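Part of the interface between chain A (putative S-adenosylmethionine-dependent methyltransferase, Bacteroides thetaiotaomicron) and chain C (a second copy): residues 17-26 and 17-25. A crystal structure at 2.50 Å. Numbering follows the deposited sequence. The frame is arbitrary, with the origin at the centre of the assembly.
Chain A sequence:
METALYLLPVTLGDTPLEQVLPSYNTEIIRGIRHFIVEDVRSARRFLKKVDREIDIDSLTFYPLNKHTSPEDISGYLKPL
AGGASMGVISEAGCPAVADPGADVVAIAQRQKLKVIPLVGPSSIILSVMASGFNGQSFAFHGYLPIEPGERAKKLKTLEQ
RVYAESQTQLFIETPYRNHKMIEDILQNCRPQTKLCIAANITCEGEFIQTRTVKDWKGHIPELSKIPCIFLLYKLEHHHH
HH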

# COMPACT_ATOMS: atom_id res chain seq x y z
N LEU A 17 -18.23 0.81 5.69
CA LEU A 17 -17.54 0.41 4.46
C LEU A 17 -17.24 1.56 3.49
O LEU A 17 -16.22 1.55 2.80
CB LEU A 17 -18.34 -0.67 3.73
CG LEU A 17 -18.04 -2.14 4.03
CD1 LEU A 17 -18.16 -2.42 5.50
CD2 LEU A 17 -18.99 -3.02 3.22
N GLU A 18 -18.12 2.54 3.43
CA GLU A 18 -17.95 3.68 2.54
C GLU A 18 -16.84 4.65 2.94
O GLU A 18 -16.48 5.55 2.18
CB GLU A 18 -19.27 4.45 2.39
CG GLU A 18 -19.93 4.82 3.71
CD GLU A 18 -20.83 3.72 4.25
OE1 GLU A 18 -20.34 2.61 4.56
OE2 GLU A 18 -22.05 3.97 4.38
N GLN A 19 -16.30 4.49 4.14
CA GLN A 19 -15.24 5.37 4.61
C GLN A 19 -13.88 4.90 4.07
O GLN A 19 -12.94 5.68 3.95
CB GLN A 19 -15.20 5.38 6.14
CG GLN A 19 -14.27 6.42 6.77
CD GLN A 19 -13.74 5.97 8.14
OE1 GLN A 19 -14.51 5.56 9.01
NE2 GLN A 19 -12.43 6.05 8.32
N VAL A 20 -13.80 3.62 3.73
CA VAL A 20 -12.53 3.07 3.26
C VAL A 20 -12.55 2.25 1.97
O VAL A 20 -11.50 1.78 1.53
CB VAL A 20 -11.90 2.24 4.38
CG1 VAL A 20 -11.64 3.13 5.61
CG2 VAL A 20 -12.83 1.08 4.75
N LEU A 21 -13.71 2.11 1.34
CA LEU A 21 -13.81 1.34 0.09
C LEU A 21 -14.46 2.11 -1.05
O LEU A 21 -15.44 2.82 -0.86
CB LEU A 21 -14.61 0.06 0.33
CG LEU A 21 -14.04 -0.87 1.39
CD1 LEU A 21 -15.07 -1.91 1.77
CD2 LEU A 21 -12.76 -1.53 0.88
N PRO A 22 -13.89 2.02 -2.26
CA PRO A 22 -14.52 2.76 -3.36
C PRO A 22 -15.85 2.07 -3.70
O PRO A 22 -15.95 0.84 -3.66
CB PRO A 22 -13.49 2.63 -4.49
CG PRO A 22 -12.20 2.57 -3.77
CD PRO A 22 -12.52 1.62 -2.63
N SER A 23 -16.88 2.86 -4.01
CA SER A 23 -18.18 2.29 -4.34
C SER A 23 -18.13 1.42 -5.59
O SER A 23 -19.02 0.60 -5.82
CB SER A 23 -19.22 3.41 -4.50
OG SER A 23 -18.88 4.31 -5.53
N TYR A 24 -17.09 1.60 -6.40
CA TYR A 24 -16.91 0.82 -7.62
C TYR A 24 -16.80 -0.65 -7.24
O TYR A 24 -17.30 -1.55 -7.94
CB TYR A 24 -15.61 1.26 -8.33
CG TYR A 24 -15.24 0.49 -9.58
CD1 TYR A 24 -16.06 0.49 -10.70
CD2 TYR A 24 -14.05 -0.24 -9.64
CE1 TYR A 24 -15.71 -0.21 -11.87
CE2 TYR A 24 -13.68 -0.95 -10.81
CZ TYR A 24 -14.51 -0.92 -11.91
OH TYR A 24 -14.16 -1.60 -13.06
N ASN A 25 -16.14 -0.90 -6.11
CA ASN A 25 -15.95 -2.25 -5.61
C ASN A 25 -17.27 -2.97 -5.39
O ASN A 25 -17.35 -4.18 -5.53
CB ASN A 25 -15.14 -2.22 -4.32
CG ASN A 25 -13.78 -1.61 -4.51
OD1 ASN A 25 -13.57 -0.80 -5.42
ND2 ASN A 25 -12.84 -1.96 -3.64
N THR A 26 -18.32 -2.21 -5.06
CA THR A 26 -19.63 -2.81 -4.81
C THR A 26 -20.25 -3.24 -6.14
O THR A 26 -20.97 -4.25 -6.21
CB THR A 26 -20.59 -1.83 -4.10
OG1 THR A 26 -19.89 -1.11 -3.08
CG2 THR A 26 -21.76 -2.58 -3.45
N LEU C 17 -13.31 9.03 -10.35
CA LEU C 17 -13.09 9.11 -8.90
C LEU C 17 -13.76 8.05 -8.05
O LEU C 17 -13.17 7.55 -7.09
CB LEU C 17 -13.48 10.50 -8.38
CG LEU C 17 -12.38 11.57 -8.38
CD1 LEU C 17 -11.65 11.57 -9.71
CD2 LEU C 17 -12.99 12.93 -8.08
N GLU C 18 -15.00 7.70 -8.39
CA GLU C 18 -15.72 6.70 -7.61
C GLU C 18 -15.09 5.33 -7.79
O GLU C 18 -15.56 4.34 -7.22
CB GLU C 18 -17.20 6.65 -8.01
CG GLU C 18 -17.44 6.55 -9.50
CD GLU C 18 -17.54 7.91 -10.16
OE1 GLU C 18 -16.92 8.87 -9.65
OE2 GLU C 18 -18.25 8.02 -11.19
N GLN C 19 -14.02 5.27 -8.58
CA GLN C 19 -13.36 4.00 -8.83
C GLN C 19 -12.20 3.70 -7.88
O GLN C 19 -11.93 2.54 -7.57
CB GLN C 19 -12.83 3.94 -10.25
CG GLN C 19 -12.29 2.58 -10.63
CD GLN C 19 -11.46 2.60 -11.89
OE1 GLN C 19 -11.86 3.21 -12.90
NE2 GLN C 19 -10.30 1.94 -11.86
N VAL C 20 -11.51 4.75 -7.43
CA VAL C 20 -10.37 4.57 -6.55
C VAL C 20 -10.41 5.41 -5.28
O VAL C 20 -9.56 5.25 -4.41
CB VAL C 20 -9.07 4.87 -7.30
CG1 VAL C 20 -8.93 3.91 -8.46
CG2 VAL C 20 -9.07 6.32 -7.79
N LEU C 21 -11.39 6.29 -5.17
CA LEU C 21 -11.53 7.14 -3.99
C LEU C 21 -12.87 6.93 -3.34
O LEU C 21 -13.92 7.18 -3.96
CB LEU C 21 -11.38 8.61 -4.37
CG LEU C 21 -9.96 8.93 -4.84
CD1 LEU C 21 -9.92 10.24 -5.60
CD2 LEU C 21 -9.07 8.96 -3.62
N PRO C 22 -12.89 6.42 -2.10
CA PRO C 22 -14.18 6.20 -1.44
C PRO C 22 -14.91 7.52 -1.15
O PRO C 22 -14.29 8.52 -0.80
CB PRO C 22 -13.79 5.43 -0.17
CG PRO C 22 -12.36 5.85 0.09
CD PRO C 22 -11.78 5.86 -1.31
N SER C 23 -16.22 7.50 -1.32
CA SER C 23 -17.06 8.68 -1.11
C SER C 23 -16.71 9.51 0.13
O SER C 23 -16.82 10.74 0.12
CB SER C 23 -18.51 8.24 -1.04
OG SER C 23 -18.72 7.34 0.04
N TYR C 24 -16.28 8.84 1.20
CA TYR C 24 -15.93 9.54 2.43
C TYR C 24 -14.98 10.73 2.20
O TYR C 24 -15.09 11.77 2.85
CB TYR C 24 -15.28 8.57 3.39
CG TYR C 24 -14.93 9.18 4.71
CD1 TYR C 24 -15.92 9.56 5.60
CD2 TYR C 24 -13.61 9.35 5.09
CE1 TYR C 24 -15.61 10.09 6.85
CE2 TYR C 24 -13.28 9.88 6.35
CZ TYR C 24 -14.29 10.25 7.22
OH TYR C 24 -14.00 10.72 8.48
N ASN C 25 -14.05 10.56 1.27
CA ASN C 25 -13.08 11.61 0.95
C ASN C 25 -13.76 12.87 0.42
O ASN C 25 -13.26 13.98 0.59
CB ASN C 25 -12.08 11.08 -0.07
CG ASN C 25 -11.21 9.97 0.49
OD1 ASN C 25 -11.71 9.06 1.16
ND2 ASN C 25 -9.91 10.04 0.21
O HOH W 1 -17.34 4.92 -0.72
O HOH W 2 -11.13 -0.31 -6.58

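The two stretches are copies of the same segment and run in opposite directions across the interface. Pro22(A) faces Pro22(C) at the middle, with their CA atoms 4.0 Å apart. Gln19(A) lies beside Tyr24(C), and Gln19(C) beside Tyr24(A). Together the stretches bury 541 Å².

Two backbone hydrogen bonds link the chains. Tyr24(A) N donates to Glu18(C) O at 3.2 Å. In the reciprocal bond, Tyr24(C) N donates to Glu18(A) O at 3.4 Å, and this one is weak. Both accept at main-chain O atoms, and the carboxylates of Glu18(A) and Glu18(C) take no part in them. The ends of those side chains lead away from the partner stretch.

Each tyrosine ring receives an aliphatic part of the partner glutamine. Gln19(A) CG sits 3.4 Å from the centroid of the Tyr24(C) ring, 11° off the ring normal. Gln19(C) CG lies 3.8 Å from the centroid of the Tyr24(A) ring, at 25°. Both are CH-pi contacts over a ring face, the second less centred. The glutamine NE2 atoms are hydrogen-bonded elsewhere in the structure.

The prolines fill the centre. Pro22(A) CG and Pro22(C) CD make an apolar contact at 4.1 Å. Each ring also packs on the opposing backbone. Pro22(C) CB comes within 3.2 Å of Leu21(A) O, while Pro22(A) CB lies 3.5 Å from Gln19(C) O. Val20(A), Leu21(A), Val20(C) and Leu21(C) point their CA-to-CB bonds away from the partner stretch.

Water completes the polar contacts. Water 1 donates to Glu18(A) O (3.1 Å) and Leu21(A) O (2.8 Å), and accepts from Ser23(C) OG (2.9 Å). Water 2 donates to Asn25(A) OD1 at 2.7 Å and Gln19(C) O at 3.1 Å. It bridges a pair whose direct separation, Asn25(A) OD1 to Gln19(C) O, is 4.3 Å; both are acceptors, and the water supplies the protons.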